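Local atomic coordinates of Atg5 (Kluyveromyces marxianus, PDB entry 3VQI), a protein that takes part in autophagic vesicle formation and cytoplasm-to-vacuole transport, and is joined to Atg12 in the conjugate essential for autophagy. Residues 52-55 / 56-59; 139-142 / 143-147; 31-34 / 35-38. One frame throughout, in Å; residues are numbered along the deposited sequence.

Interaction 1: 52-55 / 56-59; sequences LPTV and VRKL
Four backbone hydrogen bonds join 52-55 to 56-59, from the N-H groups of Val56, Arg57, Lys58 and Leu59 to the carbonyls of Leu52, Pro53, Thr54 and Val55. Three are close to straight, whereas the last, Leu59 N to Val55 O at 3.2 Å, is bent to 139°. Apolar contacts follow the same i to i+4 spacing. Leu52 CD2 meets Val56 CG2 at 3.8 Å, the two side chains slanting across one another, and Val55 CG1 lies 4.2 Å from Leu59 CD1 with both side chains running alongside in the same direction. Polar side chains gather on another flank. The Arg57 chain bends at chi2 and chi3 and turns back along the helix, bringing NH2 to 3.7 Å from Thr54 CA and laying one guanidinium face, off-centre, over Pro53 O. Thr54 CG2, anti to its own N, runs beside the Lys58 chain and approaches CE at 4.2 Å. The buried row turns to the sheet, where Val55 touches Val20 and Ile40, Leu59 reaches Val22 and Cys38, and Leu52 and Val56 rest on Trp74. This is an amphipathic helix packed against the mixed sheet of a ubiquitin-fold domain, here UblA.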
loop_
_atom_site.group_PDB
_atom_site.type_symbol
_atom_site.label_atom_id
_atom_site.label_comp_id
_atom_site.label_asym_id
_atom_site.label_seq_id
_atom_site.Cartn_x
_atom_site.Cartn_y
_atom_site.Cartn_z
ATOM N N LEU A 52 5.526 -1.781 11.968
ATOM C CA LEU A 52 6.793 -1.296 12.510
ATOM C C LEU A 52 7.063 -1.580 13.990
ATOM O O LEU A 52 8.010 -2.288 14.310
ATOM C CB LEU A 52 6.942 0.206 12.249
ATOM C CG LEU A 52 8.270 0.663 11.640
ATOM C CD1 LEU A 52 8.478 2.141 11.929
ATOM C CD2 LEU A 52 9.406 -0.145 12.217
ATOM N N PRO A 53 6.253 -1.029 14.912
ATOM C CA PRO A 53 6.506 -1.293 16.338
ATOM C C PRO A 53 6.494 -2.752 16.781
ATOM O O PRO A 53 7.213 -3.139 17.700
ATOM C CB PRO A 53 5.434 -0.460 17.052
ATOM C CG PRO A 53 4.402 -0.203 15.999
ATOM C CD PRO A 53 5.215 0.001 14.759
ATOM N N THR A 54 5.662 -3.558 16.140
ATOM C CA THR A 54 5.574 -4.972 16.476
ATOM C C THR A 54 6.900 -5.613 16.103
ATOM O O THR A 54 7.484 -6.365 16.883
ATOM C CB THR A 54 4.457 -5.653 15.675
ATOM O OG1 THR A 54 3.260 -4.878 15.788
ATOM C CG2 THR A 54 4.215 -7.073 16.174
ATOM N N VAL A 55 7.370 -5.309 14.898
ATOM C CA VAL A 55 8.633 -5.854 14.423
ATOM C C VAL A 55 9.772 -5.368 15.308
ATOM O O VAL A 55 10.650 -6.142 15.690
ATOM C CB VAL A 55 8.856 -5.471 12.961
ATOM C CG1 VAL A 55 10.293 -5.702 12.545
ATOM C CG2 VAL A 55 7.954 -6.314 12.111
ATOM N N VAL A 56 9.750 -4.093 15.669
ATOM C CA VAL A 56 10.794 -3.576 16.527
ATOM C C VAL A 56 10.786 -4.319 17.860
ATOM O O VAL A 56 11.829 -4.746 18.337
ATOM C CB VAL A 56 10.625 -2.073 16.756
ATOM C CG1 VAL A 56 11.489 -1.624 17.918
ATOM C CG2 VAL A 56 11.017 -1.317 15.482
ATOM N N ARG A 57 9.604 -4.487 18.445
ATOM C CA ARG A 57 9.453 -5.186 19.723
ATOM C C ARG A 57 10.051 -6.594 19.655
ATOM O O ARG A 57 10.915 -6.954 20.448
ATOM C CB ARG A 57 7.964 -5.298 20.096
ATOM C CG ARG A 57 7.675 -5.748 21.550
ATOM C CD ARG A 57 6.412 -6.640 21.705
ATOM N NE ARG A 57 5.320 -6.360 20.759
ATOM C CZ ARG A 57 4.750 -5.170 20.575
ATOM N NH1 ARG A 57 5.156 -4.118 21.265
ATOM N NH2 ARG A 57 3.767 -5.030 19.698
ATOM N N LYS A 58 9.589 -7.390 18.700
ATOM C CA LYS A 58 10.068 -8.758 18.580
ATOM C C LYS A 58 11.570 -8.907 18.422
ATOM O O LYS A 58 12.130 -9.938 18.804
ATOM C CB LYS A 58 9.409 -9.469 17.402
ATOM C CG LYS A 58 7.955 -9.824 17.579
ATOM C CD LYS A 58 7.544 -10.839 16.514
ATOM C CE LYS A 58 6.046 -10.810 16.234
ATOM N NZ LYS A 58 5.308 -11.951 16.843
ATOM N N LEU A 59 12.225 -7.893 17.862
ATOM C CA LEU A 59 13.664 -7.972 17.624
ATOM C C LEU A 59 14.490 -7.004 18.451
ATOM O O LEU A 59 15.700 -6.920 18.261
ATOM C CB LEU A 59 13.958 -7.748 16.133
ATOM C CG LEU A 59 13.085 -8.540 15.150
ATOM C CD1 LEU A 59 13.431 -8.167 13.715
ATOM C CD2 LEU A 59 13.270 -10.038 15.377
#

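Interaction 2: 139-142 / 143-147; sequences IKDY and WRHQW
Tyr142 and Gln146, one helical turn apart, meet with the glutamine amide over one face of the phenol ring. From its CB, 3.6 Å from Tyr142 O, the Gln146 chain bends at chi2 (58°) and folds back toward the preceding turn. The fold brings CD to 3.8 Å from Tyr142 CE1 and sets NE2 above the ring, off-centre near CE1 and CZ, with amide and ring planes 31° apart. NE2 also donates to Tyr142 O at 3.3 Å, coming from well above the carbonyl plane. That oxygen therefore has two donors from one residue, since Gln146 N approaches within the carbonyl plane. At the other branch of the amide, OE1 is hydrogen-bonded to Arg203, which with the NE2 bond would fix the rotation of the group.

These residues lie in helix 135-155, part of the alpha-helical bundle region of Atg5. The regular i to i+4 ladder continues through Trp143 N to Ile139 O, Arg144 N to Lys140 O at 2.7 Å, and His145 N to Asp141 O. The Asp141 carbonyl oxygen also sits over one face of the imidazole, 3.1 Å from His145 CD2, while the two side chains run alongside each other with carboxylate and ring planes 81° apart. Their ends remain separate, Asp141 OD2 being 3.9 Å from His145 NE2. On the bundle side, Trp143 CG is anti to the backbone N, which carries the indole to Phe172 and Trp173. The indole nitrogens of Trp143 and Trp147 both donate to Ile265 O, and Lys140 NZ forms a salt bridge with Glu170 of helix 166-178.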
loop_
_atom_site.group_PDB
_atom_site.type_symbol
_atom_site.label_atom_id
_atom_site.label_comp_id
_atom_site.label_asym_id
_atom_site.label_seq_id
_atom_site.Cartn_x
_atom_site.Cartn_y
_atom_site.Cartn_z
ATOM N N ILE A 139 0.150 8.152 9.635
ATOM C CA ILE A 139 -0.335 7.319 8.554
ATOM C C ILE A 139 -1.766 7.723 8.237
ATOM O O ILE A 139 -2.190 7.745 7.080
ATOM C CB ILE A 139 -0.287 5.816 8.934
ATOM C CG1 ILE A 139 1.160 5.378 9.159
ATOM C CG2 ILE A 139 -0.911 4.976 7.839
ATOM C CD1 ILE A 139 1.310 3.915 9.473
ATOM N N LYS A 140 -2.508 8.043 9.292
ATOM C CA LYS A 140 -3.901 8.457 9.176
ATOM C C LYS A 140 -3.977 9.683 8.261
ATOM O O LYS A 140 -4.606 9.642 7.204
ATOM C CB LYS A 140 -4.427 8.780 10.577
ATOM C CG LYS A 140 -5.930 9.023 10.715
ATOM C CD LYS A 140 -6.240 9.264 12.192
ATOM C CE LYS A 140 -7.684 9.666 12.456
ATOM N NZ LYS A 140 -7.890 9.815 13.936
ATOM N N ASP A 141 -3.318 10.763 8.669
ATOM C CA ASP A 141 -3.304 11.991 7.886
ATOM C C ASP A 141 -3.016 11.764 6.423
ATOM O O ASP A 141 -3.709 12.302 5.560
ATOM C CB ASP A 141 -2.256 12.956 8.413
ATOM C CG ASP A 141 -2.821 13.942 9.380
ATOM O OD1 ASP A 141 -3.233 13.521 10.486
ATOM O OD2 ASP A 141 -2.859 15.141 9.022
ATOM N N TYR A 142 -1.990 10.976 6.134
ATOM C CA TYR A 142 -1.632 10.725 4.751
ATOM C C TYR A 142 -2.704 9.934 4.032
ATOM O O TYR A 142 -3.136 10.316 2.948
ATOM C CB TYR A 142 -0.284 10.005 4.670
ATOM C CG TYR A 142 0.207 9.719 3.264
ATOM C CD1 TYR A 142 -0.108 8.523 2.620
ATOM C CD2 TYR A 142 1.016 10.637 2.590
ATOM C CE1 TYR A 142 0.374 8.242 1.340
ATOM C CE2 TYR A 142 1.504 10.370 1.308
ATOM C CZ TYR A 142 1.182 9.174 0.691
ATOM O OH TYR A 142 1.672 8.909 -0.571
ATOM N N TRP A 143 -3.127 8.824 4.623
ATOM C CA TRP A 143 -4.177 8.009 4.022
ATOM C C TRP A 143 -5.394 8.913 3.747
ATOM O O TRP A 143 -6.014 8.850 2.684
ATOM C CB TRP A 143 -4.565 6.891 4.985
ATOM C CG TRP A 143 -5.745 6.094 4.552
ATOM C CD1 TRP A 143 -5.784 5.146 3.573
ATOM C CD2 TRP A 143 -7.065 6.160 5.100
ATOM N NE1 TRP A 143 -7.046 4.611 3.482
ATOM C CE2 TRP A 143 -7.852 5.215 4.410
ATOM C CE3 TRP A 143 -7.658 6.926 6.111
ATOM C CZ2 TRP A 143 -9.202 5.012 4.701
ATOM C CZ3 TRP A 143 -9.003 6.722 6.399
ATOM C CH2 TRP A 143 -9.758 5.771 5.697
ATOM N N ARG A 144 -5.718 9.760 4.722
ATOM C CA ARG A 144 -6.840 10.689 4.607
ATOM C C ARG A 144 -6.725 11.496 3.318
ATOM O O ARG A 144 -7.590 11.430 2.439
ATOM C CB ARG A 144 -6.845 11.665 5.786
ATOM C CG ARG A 144 -8.205 12.262 6.051
ATOM C CD ARG A 144 -8.146 13.622 6.729
ATOM N NE ARG A 144 -9.430 14.006 7.332
ATOM C CZ ARG A 144 -10.625 13.898 6.744
ATOM N NH1 ARG A 144 -10.739 13.411 5.512
ATOM N NH2 ARG A 144 -11.721 14.276 7.394
ATOM N N HIS A 145 -5.639 12.258 3.222
ATOM C CA HIS A 145 -5.374 13.103 2.063
ATOM C C HIS A 145 -5.331 12.322 0.754
ATOM O O HIS A 145 -5.562 12.872 -0.314
ATOM C CB HIS A 145 -4.080 13.897 2.277
ATOM C CG HIS A 145 -4.107 14.774 3.498
ATOM N ND1 HIS A 145 -5.234 15.469 3.891
ATOM C CD2 HIS A 145 -3.145 15.080 4.402
ATOM C CE1 HIS A 145 -4.966 16.161 4.985
ATOM N NE2 HIS A 145 -3.706 15.944 5.317
ATOM N N GLN A 146 -5.063 11.031 0.828
ATOM C CA GLN A 146 -5.052 10.234 -0.381
ATOM C C GLN A 146 -6.495 10.125 -0.864
ATOM O O GLN A 146 -6.772 10.244 -2.055
ATOM C CB GLN A 146 -4.483 8.844 -0.103
ATOM C CG GLN A 146 -3.438 8.410 -1.102
ATOM C CD GLN A 146 -2.268 9.376 -1.154
ATOM O OE1 GLN A 146 -1.787 9.727 -2.228
ATOM N NE2 GLN A 146 -1.807 9.808 0.008
ATOM N N TRP A 147 -7.419 9.891 0.065
ATOM C CA TRP A 147 -8.832 9.775 -0.294
ATOM C C TRP A 147 -9.377 11.131 -0.693
ATOM O O TRP A 147 -10.169 11.253 -1.625
ATOM C CB TRP A 147 -9.650 9.214 0.874
ATOM C CG TRP A 147 -9.827 7.746 0.767
ATOM C CD1 TRP A 147 -9.156 6.789 1.460
ATOM C CD2 TRP A 147 -10.671 7.057 -0.163
ATOM N NE1 TRP A 147 -9.522 5.542 1.017
ATOM C CE2 TRP A 147 -10.453 5.676 0.020
ATOM C CE3 TRP A 147 -11.594 7.474 -1.135
ATOM C CZ2 TRP A 147 -11.123 4.698 -0.735
ATOM C CZ3 TRP A 147 -12.265 6.503 -1.887
ATOM C CH2 TRP A 147 -12.021 5.129 -1.680
#

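Interaction 3: 31-34 / 35-38; sequences TTLA and DKSC
Leu33 and Lys36 cross at about a right angle, the leucine CD1 lying 3.9 Å from CE of the lysine. Lys36 CG stands between its own N and carbonyl carbon (chi1 64°), from where the extended chain runs back over the turn. On the way CG passes 3.4 Å from Leu33 O, and CE lies 3.7 Å from Leu33 CA. Ser37 approaches the same leucine from another direction: its OG donates to Leu33 O at 3.0 Å, from above the carbonyl plane rather than within it, and also packs close to CD1. At Asp35 it is CB that makes contact, 3.5 Å from Thr32 O. In the backbone, Lys36 N donates to Thr32 O at 3.2 Å and weakly to Leu33 O, and a weak bond runs from Ser37 N to Ala34 O. The i+4 bond and the helical backbone of 33-35 make this a single helical turn leading into edge strand 37-43, which pairs with strand 15-22; Asp35 O accepts from Thr62 OG1. A surface turn held by several modest polar links follows from one serine hydroxyl bond and backbone bonds that are bent, weak or both, while the aliphatic part of Lys36, rather than its amino group, meets the Leu33 side chain.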
loop_
_atom_site.group_PDB
_atom_site.type_symbol
_atom_site.label_atom_id
_atom_site.label_comp_id
_atom_site.label_asym_id
_atom_site.label_seq_id
_atom_site.Cartn_x
_atom_site.Cartn_y
_atom_site.Cartn_z
ATOM N N THR A 31 24.950 -12.918 15.930
ATOM C CA THR A 31 23.831 -13.551 16.615
ATOM C C THR A 31 23.124 -14.385 15.561
ATOM O O THR A 31 23.098 -14.014 14.386
ATOM C CB THR A 31 22.863 -12.526 17.214
ATOM O OG1 THR A 31 22.753 -11.402 16.335
ATOM C CG2 THR A 31 23.359 -12.073 18.579
ATOM N N THR A 32 22.574 -15.518 15.986
ATOM C CA THR A 32 21.897 -16.451 15.088
ATOM C C THR A 32 20.795 -15.828 14.244
ATOM O O THR A 32 20.096 -14.915 14.686
ATOM C CB THR A 32 21.288 -17.637 15.880
ATOM O OG1 THR A 32 22.328 -18.306 16.602
ATOM C CG2 THR A 32 20.618 -18.631 14.937
ATOM N N LEU A 33 20.651 -16.336 13.024
ATOM C CA LEU A 33 19.627 -15.854 12.108
ATOM C C LEU A 33 18.248 -15.996 12.750
ATOM O O LEU A 33 17.437 -15.073 12.714
ATOM C CB LEU A 33 19.672 -16.646 10.797
ATOM C CG LEU A 33 18.509 -16.419 9.826
ATOM C CD1 LEU A 33 18.426 -14.946 9.485
ATOM C CD2 LEU A 33 18.695 -17.254 8.565
ATOM N N ALA A 34 17.990 -17.156 13.341
ATOM C CA ALA A 34 16.708 -17.396 13.976
ATOM C C ALA A 34 16.390 -16.291 14.972
ATOM O O ALA A 34 15.261 -15.804 15.028
ATOM C CB ALA A 34 16.716 -18.747 14.678
ATOM N N ASP A 35 17.386 -15.886 15.748
ATOM C CA ASP A 35 17.190 -14.843 16.749
ATOM C C ASP A 35 16.937 -13.435 16.202
ATOM O O ASP A 35 16.260 -12.629 16.843
ATOM C CB ASP A 35 18.392 -14.799 17.698
ATOM C CG ASP A 35 18.280 -15.797 18.838
ATOM O OD1 ASP A 35 18.175 -17.016 18.567
ATOM O OD2 ASP A 35 18.299 -15.357 20.011
ATOM N N LYS A 36 17.481 -13.134 15.026
ATOM C CA LYS A 36 17.318 -11.809 14.434
ATOM C C LYS A 36 16.232 -11.782 13.362
ATOM O O LYS A 36 16.163 -10.863 12.549
ATOM C CB LYS A 36 18.652 -11.331 13.849
ATOM C CG LYS A 36 19.166 -12.170 12.694
ATOM C CD LYS A 36 20.512 -11.663 12.212
ATOM C CE LYS A 36 21.082 -12.556 11.114
ATOM N NZ LYS A 36 22.451 -12.120 10.712
ATOM N N SER A 37 15.382 -12.797 13.371
ATOM C CA SER A 37 14.304 -12.879 12.405
ATOM C C SER A 37 12.960 -13.039 13.087
ATOM O O SER A 37 12.882 -13.291 14.285
ATOM C CB SER A 37 14.517 -14.064 11.462
ATOM O OG SER A 37 15.617 -13.846 10.603
ATOM N N CYS A 38 11.904 -12.880 12.301
ATOM C CA CYS A 38 10.538 -13.043 12.771
ATOM C C CYS A 38 9.661 -13.014 11.532
ATOM O O CYS A 38 9.874 -12.211 10.632
ATOM C CB CYS A 38 10.140 -11.930 13.753
ATOM S SG CYS A 38 9.768 -10.321 13.037
#

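How the interactions relate
Along the chain the order is interaction 3, interaction 1, interaction 2. The first two belong to the UblA range: residues 31-38 lead into edge strand 37-43, and interaction 1 takes up much of helix 48-59, the next element in the chain. Their centres are 13 Å apart and they touch, Leu59 CD2 lying 3.5 Å from Ser37 O, so the end of the helix packs on the start of the strand. Interaction 2 belongs to helix 135-155, its centre 23 Å from that of interaction 1 and 34 Å from that of interaction 3. Interactions 3 and 1 thus describe one strand-helix unit of the ubiquitin-fold domain, whereas interaction 2 lies in the helical region, its nearest atoms about 7 Å from those of interaction 1, without touching.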